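Local atomic coordinates of cysteine desulfurase (Stenotrophomonas maltophilia, PDB entry 6WCI), a protein that probably removes sulfur from L-cysteine to leave L-alanine, using pyridoxal 5'-phosphate as cofactor and passing the sulfur to a carrier. Residues F116-R129 / R260-G272. Numbering follows the deposited sequence.
Sequences FAINLVAYSWALPR and REHLDAMPPFLGG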
loop_
_atom_site.group_PDB
_atom_site.type_symbol
_atom_site.label_atom_id
_atom_site.label_comp_id
_atom_site.label_asym_id
_atom_site.label_seq_id
_atom_site.Cartn_x
_atom_site.Cartn_y
_atom_site.Cartn_z
ATOM N N PHE B 116 3.234 -7.953 2.134
ATOM C CA PHE B 116 4.008 -7.012 2.936
ATOM C C PHE B 116 4.140 -7.496 4.374
ATOM O O PHE B 116 5.224 -7.407 4.970
ATOM C CB PHE B 116 3.371 -5.619 2.903
ATOM C CG PHE B 116 4.230 -4.550 3.538
ATOM C CD1 PHE B 116 4.376 -4.478 4.912
ATOM C CD2 PHE B 116 4.900 -3.628 2.755
ATOM C CE1 PHE B 116 5.182 -3.517 5.494
ATOM C CE2 PHE B 116 5.697 -2.653 3.332
ATOM C CZ PHE B 116 5.842 -2.598 4.702
ATOM N N ALA B 117 3.040 -7.969 4.961
ATOM C CA ALA B 117 3.073 -8.490 6.327
ATOM C C ALA B 117 4.184 -9.523 6.522
ATOM O O ALA B 117 4.928 -9.470 7.508
ATOM C CB ALA B 117 1.715 -9.104 6.680
ATOM N N ILE B 118 4.302 -10.488 5.603
ATOM C CA ILE B 118 5.309 -11.534 5.776
ATOM C C ILE B 118 6.711 -10.965 5.574
ATOM O O ILE B 118 7.641 -11.294 6.315
ATOM C CB ILE B 118 5.025 -12.729 4.841
ATOM C CG1 ILE B 118 3.732 -13.440 5.258
ATOM C CG2 ILE B 118 6.179 -13.733 4.864
ATOM C CD1 ILE B 118 3.359 -14.643 4.366
ATOM N N ASN B 119 6.879 -10.077 4.595
ATOM C CA ASN B 119 8.192 -9.481 4.348
ATOM C C ASN B 119 8.674 -8.667 5.544
ATOM O O ASN B 119 9.884 -8.590 5.807
ATOM C CB ASN B 119 8.135 -8.608 3.090
ATOM C CG ASN B 119 8.316 -9.403 1.817
ATOM O OD1 ASN B 119 9.445 -9.637 1.371
ATOM N ND2 ASN B 119 7.202 -9.807 1.204
ATOM N N LEU B 120 7.751 -8.023 6.264
ATOM C CA LEU B 120 8.136 -7.325 7.487
ATOM C C LEU B 120 8.741 -8.296 8.497
ATOM O O LEU B 120 9.756 -7.992 9.133
ATOM C CB LEU B 120 6.927 -6.604 8.085
ATOM C CG LEU B 120 7.043 -5.972 9.475
ATOM C CD1 LEU B 120 8.298 -5.126 9.608
ATOM C CD2 LEU B 120 5.818 -5.105 9.773
ATOM N N VAL B 121 8.123 -9.469 8.662
ATOM C CA VAL B 121 8.725 -10.514 9.487
ATOM C C VAL B 121 10.103 -10.882 8.948
ATOM O O VAL B 121 11.074 -10.989 9.703
ATOM C CB VAL B 121 7.803 -11.746 9.564
ATOM C CG1 VAL B 121 8.397 -12.788 10.512
ATOM C CG2 VAL B 121 6.393 -11.341 10.003
ATOM N N ALA B 122 10.203 -11.100 7.631
ATOM C CA ALA B 122 11.468 -11.538 7.046
ATOM C C ALA B 122 12.575 -10.523 7.288
ATOM O O ALA B 122 13.692 -10.888 7.666
ATOM C CB ALA B 122 11.298 -11.781 5.547
ATOM N N TYR B 123 12.281 -9.238 7.083
ATOM C CA TYR B 123 13.319 -8.215 7.168
ATOM C C TYR B 123 13.628 -7.804 8.602
ATOM O O TYR B 123 14.792 -7.535 8.928
ATOM C CB TYR B 123 12.912 -6.987 6.360
ATOM C CG TYR B 123 13.297 -7.037 4.890
ATOM C CD1 TYR B 123 12.480 -7.665 3.953
ATOM C CD2 TYR B 123 14.466 -6.427 4.439
ATOM C CE1 TYR B 123 12.824 -7.697 2.608
ATOM C CE2 TYR B 123 14.820 -6.458 3.096
ATOM C CZ TYR B 123 13.994 -7.087 2.183
ATOM O OH TYR B 123 14.349 -7.109 0.846
ATOM N N SER B 124 12.620 -7.719 9.471
ATOM C CA SER B 124 12.864 -7.174 10.804
ATOM C C SER B 124 12.960 -8.225 11.907
ATOM O O SER B 124 13.516 -7.927 12.973
ATOM C CB SER B 124 11.787 -6.143 11.172
ATOM O OG SER B 124 11.994 -4.938 10.452
ATOM N N TRP B 125 12.456 -9.441 11.690
ATOM C CA TRP B 125 12.693 -10.524 12.638
ATOM C C TRP B 125 13.851 -11.417 12.200
ATOM O O TRP B 125 14.846 -11.543 12.922
ATOM C CB TRP B 125 11.438 -11.385 12.849
ATOM C CG TRP B 125 11.748 -12.550 13.739
ATOM C CD1 TRP B 125 12.152 -13.802 13.356
ATOM C CD2 TRP B 125 11.729 -12.554 15.166
ATOM N NE1 TRP B 125 12.380 -14.584 14.462
ATOM C CE2 TRP B 125 12.119 -13.845 15.585
ATOM C CE3 TRP B 125 11.409 -11.596 16.132
ATOM C CZ2 TRP B 125 12.197 -14.202 16.926
ATOM C CZ3 TRP B 125 11.493 -11.951 17.468
ATOM C CH2 TRP B 125 11.883 -13.243 17.852
ATOM N N ALA B 126 13.742 -12.030 11.017
ATOM C CA ALA B 126 14.680 -13.077 10.614
ATOM C C ALA B 126 16.014 -12.497 10.155
ATOM O O ALA B 126 17.074 -12.975 10.566
ATOM C CB ALA B 126 14.066 -13.945 9.508
ATOM N N LEU B 127 15.986 -11.471 9.303
ATOM C CA LEU B 127 17.234 -10.929 8.769
ATOM C C LEU B 127 18.230 -10.535 9.853
ATOM O O LEU B 127 19.401 -10.931 9.748
ATOM C CB LEU B 127 16.924 -9.760 7.829
ATOM C CG LEU B 127 17.754 -9.663 6.551
ATOM C CD1 LEU B 127 17.909 -11.032 5.911
ATOM C CD2 LEU B 127 17.078 -8.697 5.580
ATOM N N PRO B 128 17.854 -9.817 10.920
ATOM C CA PRO B 128 18.844 -9.509 11.961
ATOM C C PRO B 128 19.182 -10.674 12.879
ATOM O O PRO B 128 20.126 -10.543 13.671
ATOM C CB PRO B 128 18.178 -8.365 12.757
ATOM C CG PRO B 128 17.049 -7.856 11.868
ATOM C CD PRO B 128 16.593 -9.090 11.161
ATOM N N ARG B 129 18.477 -11.805 12.798
ATOM C CA ARG B 129 18.659 -12.885 13.770
ATOM C C ARG B 129 19.277 -14.155 13.204
ATOM O O ARG B 129 20.086 -14.796 13.889
ATOM C CB ARG B 129 17.318 -13.231 14.431
ATOM C CG ARG B 129 16.816 -12.136 15.367
ATOM C CD ARG B 129 15.376 -12.373 15.808
ATOM N NE ARG B 129 14.842 -11.240 16.563
ATOM C CZ ARG B 129 14.726 -11.220 17.887
ATOM N NH1 ARG B 129 15.093 -12.278 18.605
ATOM N NH2 ARG B 129 14.233 -10.150 18.495
ATOM N N ARG B 260 3.418 -9.175 21.370
ATOM C CA ARG B 260 3.950 -7.861 21.727
ATOM C C ARG B 260 5.462 -7.901 21.919
ATOM O O ARG B 260 6.167 -6.950 21.552
ATOM C CB ARG B 260 3.277 -7.349 23.004
ATOM C CG ARG B 260 3.716 -5.935 23.405
ATOM C CD ARG B 260 3.078 -4.948 22.464
ATOM N NE ARG B 260 3.642 -3.607 22.522
ATOM C CZ ARG B 260 3.245 -2.625 21.723
ATOM N NH1 ARG B 260 2.288 -2.860 20.827
ATOM N NH2 ARG B 260 3.799 -1.425 21.810
ATOM N N GLU B 261 5.978 -8.991 22.502
ATOM C CA GLU B 261 7.417 -9.095 22.750
ATOM C C GLU B 261 8.223 -9.009 21.458
ATOM O O GLU B 261 9.337 -8.477 21.458
ATOM C CB GLU B 261 7.741 -10.401 23.483
ATOM C CG GLU B 261 7.450 -11.647 22.663
ATOM C CD GLU B 261 7.938 -12.928 23.309
ATOM O OE1 GLU B 261 8.955 -12.890 24.032
ATOM O OE2 GLU B 261 7.297 -13.978 23.085
ATOM N N HIS B 262 7.681 -9.523 20.351
ATOM C CA HIS B 262 8.393 -9.436 19.080
ATOM C C HIS B 262 8.333 -8.028 18.516
ATOM O O HIS B 262 9.343 -7.506 18.027
ATOM C CB HIS B 262 7.815 -10.439 18.082
ATOM C CG HIS B 262 7.941 -11.863 18.527
ATOM N ND1 HIS B 262 8.949 -12.292 19.360
ATOM C CD2 HIS B 262 7.177 -12.953 18.268
ATOM C CE1 HIS B 262 8.806 -13.587 19.592
ATOM N NE2 HIS B 262 7.739 -14.011 18.939
ATOM N N LEU B 263 7.161 -7.395 18.561
ATOM C CA LEU B 263 7.057 -6.054 18.000
ATOM C C LEU B 263 7.989 -5.087 18.720
ATOM O O LEU B 263 8.552 -4.176 18.101
ATOM C CB LEU B 263 5.613 -5.559 18.068
ATOM C CG LEU B 263 4.575 -6.237 17.169
ATOM C CD1 LEU B 263 3.183 -5.831 17.612
ATOM C CD2 LEU B 263 4.802 -5.871 15.708
ATOM N N ASP B 264 8.176 -5.271 20.026
ATOM C CA ASP B 264 9.065 -4.363 20.748
ATOM C C ASP B 264 10.528 -4.623 20.401
ATOM O O ASP B 264 11.305 -3.676 20.240
ATOM C CB ASP B 264 8.829 -4.475 22.255
ATOM C CG ASP B 264 7.473 -3.925 22.681
ATOM O OD1 ASP B 264 6.863 -3.157 21.906
ATOM O OD2 ASP B 264 7.024 -4.252 23.798
ATOM N N ALA B 265 10.923 -5.894 20.266
ATOM C CA ALA B 265 12.322 -6.220 20.015
ATOM C C ALA B 265 12.740 -5.980 18.566
ATOM O O ALA B 265 13.921 -5.729 18.309
ATOM C CB ALA B 265 12.598 -7.677 20.397
ATOM N N MET B 266 11.808 -6.065 17.615
ATOM C CA MET B 266 12.156 -5.959 16.203
ATOM C C MET B 266 12.560 -4.528 15.847
ATOM O O MET B 266 11.890 -3.573 16.256
ATOM C CB MET B 266 10.972 -6.364 15.328
ATOM C CG MET B 266 10.730 -7.879 15.234
ATOM S SD MET B 266 9.069 -8.275 14.623
ATOM C CE MET B 266 9.026 -7.465 13.038
ATOM N N PRO B 267 13.605 -4.350 15.043
ATOM C CA PRO B 267 13.962 -3.003 14.570
ATOM C C PRO B 267 12.973 -2.522 13.525
ATOM O O PRO B 267 12.288 -3.331 12.882
ATOM C CB PRO B 267 15.355 -3.206 13.961
ATOM C CG PRO B 267 15.327 -4.634 13.502
ATOM C CD PRO B 267 14.554 -5.368 14.562
ATOM N N PRO B 268 12.849 -1.210 13.337
ATOM C CA PRO B 268 11.939 -0.712 12.303
ATOM C C PRO B 268 12.341 -1.225 10.933
ATOM O O PRO B 268 13.500 -1.573 10.687
ATOM C CB PRO B 268 12.076 0.813 12.397
ATOM C CG PRO B 268 13.251 1.086 13.270
ATOM C CD PRO B 268 13.472 -0.128 14.118
ATOM N N PHE B 269 11.348 -1.307 10.049
ATOM C CA PHE B 269 11.563 -1.758 8.681
ATOM C C PHE B 269 11.579 -0.547 7.753
ATOM O O PHE B 269 12.648 -0.042 7.406
ATOM C CB PHE B 269 10.477 -2.768 8.269
ATOM C CG PHE B 269 10.670 -3.338 6.897
ATOM C CD1 PHE B 269 11.939 -3.451 6.356
ATOM C CD2 PHE B 269 9.586 -3.738 6.140
ATOM C CE1 PHE B 269 12.121 -3.958 5.087
ATOM C CE2 PHE B 269 9.760 -4.249 4.868
ATOM C CZ PHE B 269 11.031 -4.363 4.345
ATOM N N LEU B 270 10.416 -0.064 7.339
ATOM C CA LEU B 270 10.384 1.172 6.566
ATOM C C LEU B 270 10.550 2.366 7.498
ATOM O O LEU B 270 9.982 2.404 8.595
ATOM C CB LEU B 270 9.088 1.296 5.767
ATOM C CG LEU B 270 9.058 0.697 4.345
ATOM C CD1 LEU B 270 9.587 -0.705 4.312
ATOM C CD2 LEU B 270 7.664 0.747 3.722
ATOM N N GLY B 271 11.343 3.336 7.056
ATOM C CA GLY B 271 11.560 4.571 7.791
ATOM C C GLY B 271 10.855 5.741 7.130
ATOM O O GLY B 271 10.717 5.790 5.905
ATOM N N GLY B 272 10.411 6.686 7.946
ATOM C CA GLY B 272 9.739 7.860 7.429
ATOM C C GLY B 272 8.912 8.503 8.528
ATOM O O GLY B 272 9.098 8.215 9.712
#
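Ser124 OG donates a hydrogen bond to Pro267 O at 2.9 Å, the only hydrogen bond between segments 116-129 and 260-272. The donor comes in tilted 32° from the carbonyl plane. The first torsion of Ser124 sets OG anti to the carbonyl carbon, turning the hydroxyl to the loop, while Ser124 CB lies 3.6 Å from Met266 CE.

Phe269 buries the most surface here. With CG anti to the backbone N (chi1 -177°), its ring is laid against Tyr123 in an offset stack, centroids 4.7 Å apart and planes at 28°. The Tyr123 CB, 3.8 Å from the Phe269 centroid, adds a CH-pi contact over the face. Leu120 and Phe269 slide past each other in opposite directions, Leu120 CD1 packing on Phe269 CB at 3.5 Å, and Leu270 CD2 meets the edge of the Phe116 ring, close to its plane.

At the other end, the Trp125 six-membered ring and the His262 ring meet obliquely, with Trp125 CZ3 3.2 Å from His262 ND1. His262 NE2 is hydrogen-bonded to Asp238 OD1, which anchors the imidazole. Met266 CG lies at the edge of the indole, 3.9 Å from Trp125 CE3, and one indole face carries the Arg129 side chain, whose NH2 touches Ala265 CB.

The stacked pair also lies at the dimer interface: Tyr123 OH hydrogen-bonds to Phe269 O of the second subunit and Asn119 OD1 to Gly271 N of that subunit, with the reciprocal bonds formed in return. Helix 114-126, packed on strands 239-243 and 254-258 of the seven-stranded mixed sheet, thus meets helix 260-265 and the loop after it in the large domain of a class-V, fold-type I pyridoxal-phosphate enzyme, at its dimer interface.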